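PDB 3GT5: N-acetylglucosamine 2-epimerase from Xylella fastidiosa, which is assigned to the N-acylglucosamine 2-epimerase family and probably acts as a sugar isomerase, although its own substrate is not established. Local coordinates for residues E145-D150 with A162-T167; Y153-D158 with M223-D228. All blocks are in the same frame, centred on the assembly; numbering follows the deposited sequence.

Interaction 1 (E145-D150 with A162-T167); sequences ERHFWD and AQWNFT
H147 and W164 reach across to each other with CG of each anti to its own carbonyl carbon (chi1 -59° and -52°), and their rings come together face to face. The imidazole lies over the five-membered ring of the indole, the centroids 3.6 Å apart and the planes only 10° from parallel. H147 CE1 sits 3.4 Å from W164 CD1. A flat imidazole can stack on the indole with one face and take the aliphatic CG of R146 on the other. This stack forms one half of an aromatic cluster between the C-terminal end of helix 133-147 and the loop that leaves strand 155-160 in the (alpha/alpha)6 barrel of the family. The other half is T-shaped: F166 turns its edge to the face of F148, with centroids 5.0 Å apart and planes perpendicular. A ring without polar atoms suits the buried F148, which also packs on helix 112-127. F166 CE1 comes within 3.2 Å of H147 O, a close contact and not a hydrogen bond, and K157 adds a cation-pi contact to F166. Between the two pairs, F148 CE2 meets W164 CZ3 at 3.6 Å, rim to rim.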
loop_
_atom_site.group_PDB
_atom_site.type_symbol
_atom_site.label_atom_id
_atom_site.label_comp_id
_atom_site.label_asym_id
_atom_site.label_seq_id
_atom_site.Cartn_x
_atom_site.Cartn_y
_atom_site.Cartn_z
ATOM N N GLU A 145 -2.046 9.960 18.203
ATOM C CA GLU A 145 -2.170 9.586 19.631
ATOM C C GLU A 145 -3.373 10.255 20.278
ATOM O O GLU A 145 -4.028 9.688 21.140
ATOM C CB GLU A 145 -0.918 10.018 20.418
ATOM C CG GLU A 145 0.350 9.144 20.185
ATOM C CD GLU A 145 0.202 7.638 20.433
ATOM O OE1 GLU A 145 0.460 7.126 21.549
ATOM O OE2 GLU A 145 -0.093 6.938 19.461
ATOM N N ARG A 146 -3.625 11.497 19.898
ATOM C CA ARG A 146 -4.708 12.299 20.479
ATOM C C ARG A 146 -6.065 11.726 20.117
ATOM O O ARG A 146 -6.937 11.683 20.970
ATOM C CB ARG A 146 -4.593 13.745 19.981
ATOM C CG ARG A 146 -5.547 14.821 20.539
ATOM C CD ARG A 146 -5.020 16.236 20.106
ATOM N NE ARG A 146 -3.640 16.425 20.612
ATOM C CZ ARG A 146 -2.492 16.545 19.907
ATOM N NH1 ARG A 146 -2.429 16.596 18.550
ATOM N NH2 ARG A 146 -1.357 16.639 20.615
ATOM N N HIS A 147 -6.252 11.296 18.868
ATOM C CA HIS A 147 -7.590 10.923 18.399
ATOM C C HIS A 147 -7.800 9.463 18.022
ATOM O O HIS A 147 -8.895 8.916 18.246
ATOM C CB HIS A 147 -7.984 11.765 17.192
ATOM C CG HIS A 147 -7.996 13.235 17.450
ATOM N ND1 HIS A 147 -8.887 13.837 18.323
ATOM C CD2 HIS A 147 -7.272 14.236 16.893
ATOM C CE1 HIS A 147 -8.697 15.149 18.293
ATOM N NE2 HIS A 147 -7.721 15.417 17.440
ATOM N N PHE A 148 -6.813 8.844 17.379
ATOM C CA PHE A 148 -7.021 7.552 16.763
ATOM C C PHE A 148 -6.554 6.338 17.574
ATOM O O PHE A 148 -7.091 5.263 17.470
ATOM C CB PHE A 148 -6.318 7.520 15.396
ATOM C CG PHE A 148 -6.970 8.359 14.372
ATOM C CD1 PHE A 148 -7.883 7.805 13.470
ATOM C CD2 PHE A 148 -6.681 9.707 14.281
ATOM C CE1 PHE A 148 -8.491 8.561 12.529
ATOM C CE2 PHE A 148 -7.320 10.502 13.308
ATOM C CZ PHE A 148 -8.216 9.923 12.436
ATOM N N TRP A 149 -5.480 6.486 18.336
ATOM C CA TRP A 149 -4.887 5.363 19.030
ATOM C C TRP A 149 -5.785 4.850 20.149
ATOM O O TRP A 149 -6.326 5.636 20.940
ATOM C CB TRP A 149 -3.543 5.783 19.591
ATOM C CG TRP A 149 -2.819 4.713 20.304
ATOM C CD1 TRP A 149 -2.356 4.791 21.584
ATOM C CD2 TRP A 149 -2.353 3.440 19.787
ATOM N NE1 TRP A 149 -1.686 3.647 21.918
ATOM C CE2 TRP A 149 -1.672 2.798 20.834
ATOM C CE3 TRP A 149 -2.478 2.772 18.557
ATOM C CZ2 TRP A 149 -1.084 1.532 20.693
ATOM C CZ3 TRP A 149 -1.892 1.518 18.418
ATOM C CH2 TRP A 149 -1.194 0.915 19.470
ATOM N N ASP A 150 -5.952 3.541 20.223
ATOM C CA ASP A 150 -6.706 2.916 21.334
ATOM C C ASP A 150 -5.767 1.965 22.065
ATOM O O ASP A 150 -5.647 0.764 21.719
ATOM C CB ASP A 150 -7.918 2.201 20.728
ATOM C CG ASP A 150 -8.970 1.779 21.751
ATOM O OD1 ASP A 150 -8.770 1.861 22.983
ATOM O OD2 ASP A 150 -10.003 1.316 21.233
ATOM N N ALA A 162 -15.261 15.520 10.903
ATOM C CA ALA A 162 -14.385 16.706 11.054
ATOM C C ALA A 162 -14.267 17.280 12.498
ATOM O O ALA A 162 -13.304 17.968 12.810
ATOM C CB ALA A 162 -14.796 17.792 10.042
ATOM N N GLN A 163 -15.215 16.943 13.379
ATOM C CA GLN A 163 -15.090 17.220 14.823
ATOM C C GLN A 163 -14.591 16.022 15.674
ATOM O O GLN A 163 -14.684 16.033 16.905
ATOM C CB GLN A 163 -16.438 17.690 15.349
ATOM C CG GLN A 163 -16.772 19.106 14.997
ATOM C CD GLN A 163 -17.924 19.632 15.850
ATOM O OE1 GLN A 163 -19.018 19.058 15.855
ATOM N NE2 GLN A 163 -17.678 20.726 16.589
ATOM N N TRP A 164 -14.035 14.989 15.013
ATOM C CA TRP A 164 -13.403 13.847 15.648
ATOM C C TRP A 164 -14.372 12.889 16.333
ATOM O O TRP A 164 -14.010 12.218 17.290
ATOM C CB TRP A 164 -12.277 14.267 16.598
ATOM C CG TRP A 164 -11.292 15.180 15.957
ATOM C CD1 TRP A 164 -11.086 16.490 16.241
ATOM C CD2 TRP A 164 -10.363 14.844 14.918
ATOM N NE1 TRP A 164 -10.097 16.999 15.437
ATOM C CE2 TRP A 164 -9.626 16.004 14.625
ATOM C CE3 TRP A 164 -10.066 13.668 14.232
ATOM C CZ2 TRP A 164 -8.618 16.031 13.656
ATOM C CZ3 TRP A 164 -9.062 13.692 13.284
ATOM C CH2 TRP A 164 -8.363 14.868 12.993
ATOM N N ASN A 165 -15.580 12.797 15.797
ATOM C CA ASN A 165 -16.551 11.828 16.282
ATOM C C ASN A 165 -16.362 10.570 15.497
ATOM O O ASN A 165 -16.584 10.572 14.287
ATOM C CB ASN A 165 -17.975 12.314 16.085
ATOM C CG ASN A 165 -18.302 13.516 16.961
ATOM O OD1 ASN A 165 -18.233 13.447 18.195
ATOM N ND2 ASN A 165 -18.642 14.596 16.333
ATOM N N PHE A 166 -15.969 9.510 16.174
ATOM C CA PHE A 166 -15.634 8.251 15.510
ATOM C C PHE A 166 -16.834 7.394 15.248
ATOM O O PHE A 166 -17.820 7.442 15.985
ATOM C CB PHE A 166 -14.577 7.477 16.275
ATOM C CG PHE A 166 -13.200 8.013 16.042
ATOM C CD1 PHE A 166 -12.733 9.084 16.769
ATOM C CD2 PHE A 166 -12.390 7.474 15.055
ATOM C CE1 PHE A 166 -11.476 9.604 16.517
ATOM C CE2 PHE A 166 -11.142 8.001 14.800
ATOM C CZ PHE A 166 -10.691 9.072 15.539
ATOM N N THR A 167 -16.773 6.636 14.150
ATOM C CA THR A 167 -17.701 5.505 13.962
ATOM C C THR A 167 -17.261 4.274 14.767
ATOM O O THR A 167 -16.151 4.205 15.301
ATOM C CB THR A 167 -17.837 5.125 12.468
ATOM O OG1 THR A 167 -16.651 4.431 12.053
ATOM C CG2 THR A 167 -18.051 6.386 11.593
#

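Interaction 2 (Y153-D158 with M223-D228); sequences YGLYKD and MRWEVD
W225, Y153 and L155 bury most of the surface where the start of strand 155-160 meets the loop between strand 220-221 and helix 247-263, at one end of the (alpha/alpha)6 barrel. W225 has CG anti to its carbonyl carbon (chi1 -72°), which turns the indole to the strand. L155 places CD1 over the centre of the six-membered ring in a CH-pi contact, 3.5 Å from the centroid and just 6° off the ring normal, while its CB touches W225 CZ2 at 3.6 Å. The leucine is long enough to carry CD1 there, and its apolar surface suits a buried site that also packs on helix 192-211. Y153 meets the other end of the tryptophan, its ring face receiving W225 CD1, which lies 3.5 Å from Y153 CG, with the two rings inclined. A tyrosine supplies both this face and, at its far end, a hydroxyl, which lies 3.6 Å from R224 CG and is joined by a water to M223 O. The indole is amphipathic: its broad face takes the leucine methyl, whereas NE1 bonds a second water in the ring plane, 2.9 Å away, and that water donates to L155 O.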
loop_
_atom_site.group_PDB
_atom_site.type_symbol
_atom_site.label_atom_id
_atom_site.label_comp_id
_atom_site.label_asym_id
_atom_site.label_seq_id
_atom_site.Cartn_x
_atom_site.Cartn_y
_atom_site.Cartn_z
ATOM N N TYR A 153 -6.538 -1.814 23.021
ATOM C CA TYR A 153 -6.514 -2.799 21.949
ATOM C C TYR A 153 -5.176 -2.876 21.196
ATOM O O TYR A 153 -4.915 -3.858 20.520
ATOM C CB TYR A 153 -7.637 -2.567 20.997
ATOM C CG TYR A 153 -8.989 -2.843 21.596
ATOM C CD1 TYR A 153 -9.459 -4.150 21.740
ATOM C CD2 TYR A 153 -9.767 -1.828 22.070
ATOM C CE1 TYR A 153 -10.745 -4.399 22.306
ATOM C CE2 TYR A 153 -11.017 -2.085 22.669
ATOM C CZ TYR A 153 -11.492 -3.333 22.748
ATOM O OH TYR A 153 -12.760 -3.536 23.295
ATOM N N GLY A 154 -4.327 -1.879 21.348
ATOM C CA GLY A 154 -3.061 -1.816 20.599
ATOM C C GLY A 154 -3.229 -1.576 19.099
ATOM O O GLY A 154 -2.386 -2.003 18.286
ATOM N N LEU A 155 -4.344 -0.937 18.756
ATOM C CA LEU A 155 -4.730 -0.614 17.373
ATOM C C LEU A 155 -5.396 0.758 17.205
ATOM O O LEU A 155 -6.019 1.277 18.148
ATOM C CB LEU A 155 -5.695 -1.702 16.869
ATOM C CG LEU A 155 -5.133 -3.103 16.790
ATOM C CD1 LEU A 155 -6.246 -4.154 16.690
ATOM C CD2 LEU A 155 -4.161 -3.186 15.616
ATOM N N TYR A 156 -5.333 1.329 15.988
ATOM C CA TYR A 156 -5.951 2.588 15.671
ATOM C C TYR A 156 -7.399 2.367 15.246
ATOM O O TYR A 156 -7.721 1.391 14.523
ATOM C CB TYR A 156 -5.195 3.316 14.534
ATOM C CG TYR A 156 -3.799 3.754 14.937
ATOM C CD1 TYR A 156 -3.579 4.949 15.626
ATOM C CD2 TYR A 156 -2.699 2.961 14.656
ATOM C CE1 TYR A 156 -2.295 5.311 16.026
ATOM C CE2 TYR A 156 -1.429 3.341 15.030
ATOM C CZ TYR A 156 -1.235 4.502 15.689
ATOM O OH TYR A 156 0.052 4.824 16.032
ATOM N N LYS A 157 -8.239 3.301 15.670
ATOM C CA LYS A 157 -9.609 3.435 15.163
ATOM C C LYS A 157 -9.583 3.919 13.729
ATOM O O LYS A 157 -8.588 4.487 13.279
ATOM C CB LYS A 157 -10.385 4.413 16.046
ATOM C CG LYS A 157 -10.390 3.961 17.508
ATOM C CD LYS A 157 -11.323 4.786 18.388
ATOM C CE LYS A 157 -10.930 6.241 18.418
ATOM N NZ LYS A 157 -11.412 6.881 19.673
ATOM N N ASP A 158 -10.677 3.739 13.005
ATOM C CA ASP A 158 -10.615 3.975 11.552
ATOM C C ASP A 158 -11.038 5.339 11.034
ATOM O O ASP A 158 -10.405 5.897 10.148
ATOM C CB ASP A 158 -11.434 2.927 10.845
ATOM C CG ASP A 158 -10.726 2.379 9.640
ATOM O OD1 ASP A 158 -11.106 2.796 8.516
ATOM O OD2 ASP A 158 -9.808 1.530 9.826
ATOM N N MET A 223 -16.529 -2.679 17.320
ATOM C CA MET A 223 -15.804 -1.808 18.258
ATOM C C MET A 223 -14.967 -2.560 19.318
ATOM O O MET A 223 -14.051 -1.978 19.938
ATOM C CB MET A 223 -16.824 -0.865 18.936
ATOM C CG MET A 223 -17.689 -1.503 20.036
ATOM S SD MET A 223 -18.834 -0.238 20.722
ATOM C CE MET A 223 -17.657 0.866 21.496
ATOM N N ARG A 224 -15.262 -3.828 19.552
ATOM C CA ARG A 224 -14.496 -4.651 20.474
ATOM C C ARG A 224 -13.470 -5.549 19.738
ATOM O O ARG A 224 -12.905 -6.485 20.284
ATOM C CB ARG A 224 -15.455 -5.488 21.357
ATOM C CG ARG A 224 -16.084 -4.662 22.451
ATOM C CD ARG A 224 -17.105 -5.450 23.183
ATOM N NE ARG A 224 -18.335 -5.655 22.419
ATOM C CZ ARG A 224 -19.397 -4.841 22.425
ATOM N NH1 ARG A 224 -20.475 -5.163 21.724
ATOM N NH2 ARG A 224 -19.385 -3.684 23.084
ATOM N N TRP A 225 -13.208 -5.207 18.480
ATOM C CA TRP A 225 -12.333 -5.954 17.621
ATOM C C TRP A 225 -12.691 -7.442 17.491
ATOM O O TRP A 225 -11.838 -8.281 17.263
ATOM C CB TRP A 225 -10.868 -5.736 17.995
ATOM C CG TRP A 225 -10.379 -4.373 17.623
ATOM C CD1 TRP A 225 -10.363 -3.257 18.411
ATOM C CD2 TRP A 225 -9.875 -3.980 16.352
ATOM N NE1 TRP A 225 -9.841 -2.191 17.709
ATOM C CE2 TRP A 225 -9.508 -2.622 16.449
ATOM C CE3 TRP A 225 -9.656 -4.653 15.151
ATOM C CZ2 TRP A 225 -8.963 -1.919 15.362
ATOM C CZ3 TRP A 225 -9.121 -3.976 14.096
ATOM C CH2 TRP A 225 -8.782 -2.619 14.202
ATOM N N GLU A 226 -13.984 -7.742 17.572
ATOM C CA GLU A 226 -14.501 -9.053 17.155
ATOM C C GLU A 226 -14.858 -8.984 15.657
ATOM O O GLU A 226 -15.211 -7.936 15.142
ATOM C CB GLU A 226 -15.751 -9.424 17.959
ATOM C CG GLU A 226 -15.443 -9.650 19.432
ATOM C CD GLU A 226 -14.399 -10.708 19.664
ATOM O OE1 GLU A 226 -14.481 -11.791 19.050
ATOM O OE2 GLU A 226 -13.460 -10.475 20.468
ATOM N N VAL A 227 -14.754 -10.111 14.982
ATOM C CA VAL A 227 -14.922 -10.140 13.536
ATOM C C VAL A 227 -16.336 -9.699 13.136
ATOM O O VAL A 227 -17.332 -10.169 13.733
ATOM C CB VAL A 227 -14.660 -11.554 12.964
ATOM C CG1 VAL A 227 -15.004 -11.552 11.466
ATOM C CG2 VAL A 227 -13.196 -11.960 13.199
ATOM N N ASP A 228 -16.431 -8.828 12.140
ATOM C CA ASP A 228 -17.701 -8.441 11.506
ATOM C C ASP A 228 -17.746 -9.199 10.167
ATOM O O ASP A 228 -17.185 -8.788 9.196
ATOM C CB ASP A 228 -17.793 -6.920 11.320
ATOM C CG ASP A 228 -19.146 -6.462 10.759
ATOM O OD1 ASP A 228 -19.884 -7.330 10.209
ATOM O OD2 ASP A 228 -19.447 -5.252 10.846
HETATM O O HOH W 1 -14.619 -1.417 22.925
HETATM O O HOH W 2 -8.942 0.590 18.047
#

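In the fold
From the N terminus, helix 133-147 runs into strand 149-150, a turn leads back into strand 155-160, and the following loop returns to the helix end, where interaction 1 closes a short loop. Interaction 2 starts within that loop, at 153-158, and closes a much longer one, spanning helices 172-189 and 192-211 before the chain returns at 223-228. The segments therefore alternate along the chain, and the two closures cross. Strands 149-150 and 155-160 are antiparallel neighbours at one side of a five-stranded sheet, and backbone pairs F148 O with K157 N and D150 N with L155 O probably link the contacts directly. Through this hairpin, both loops are tied to the same end of the helical barrel.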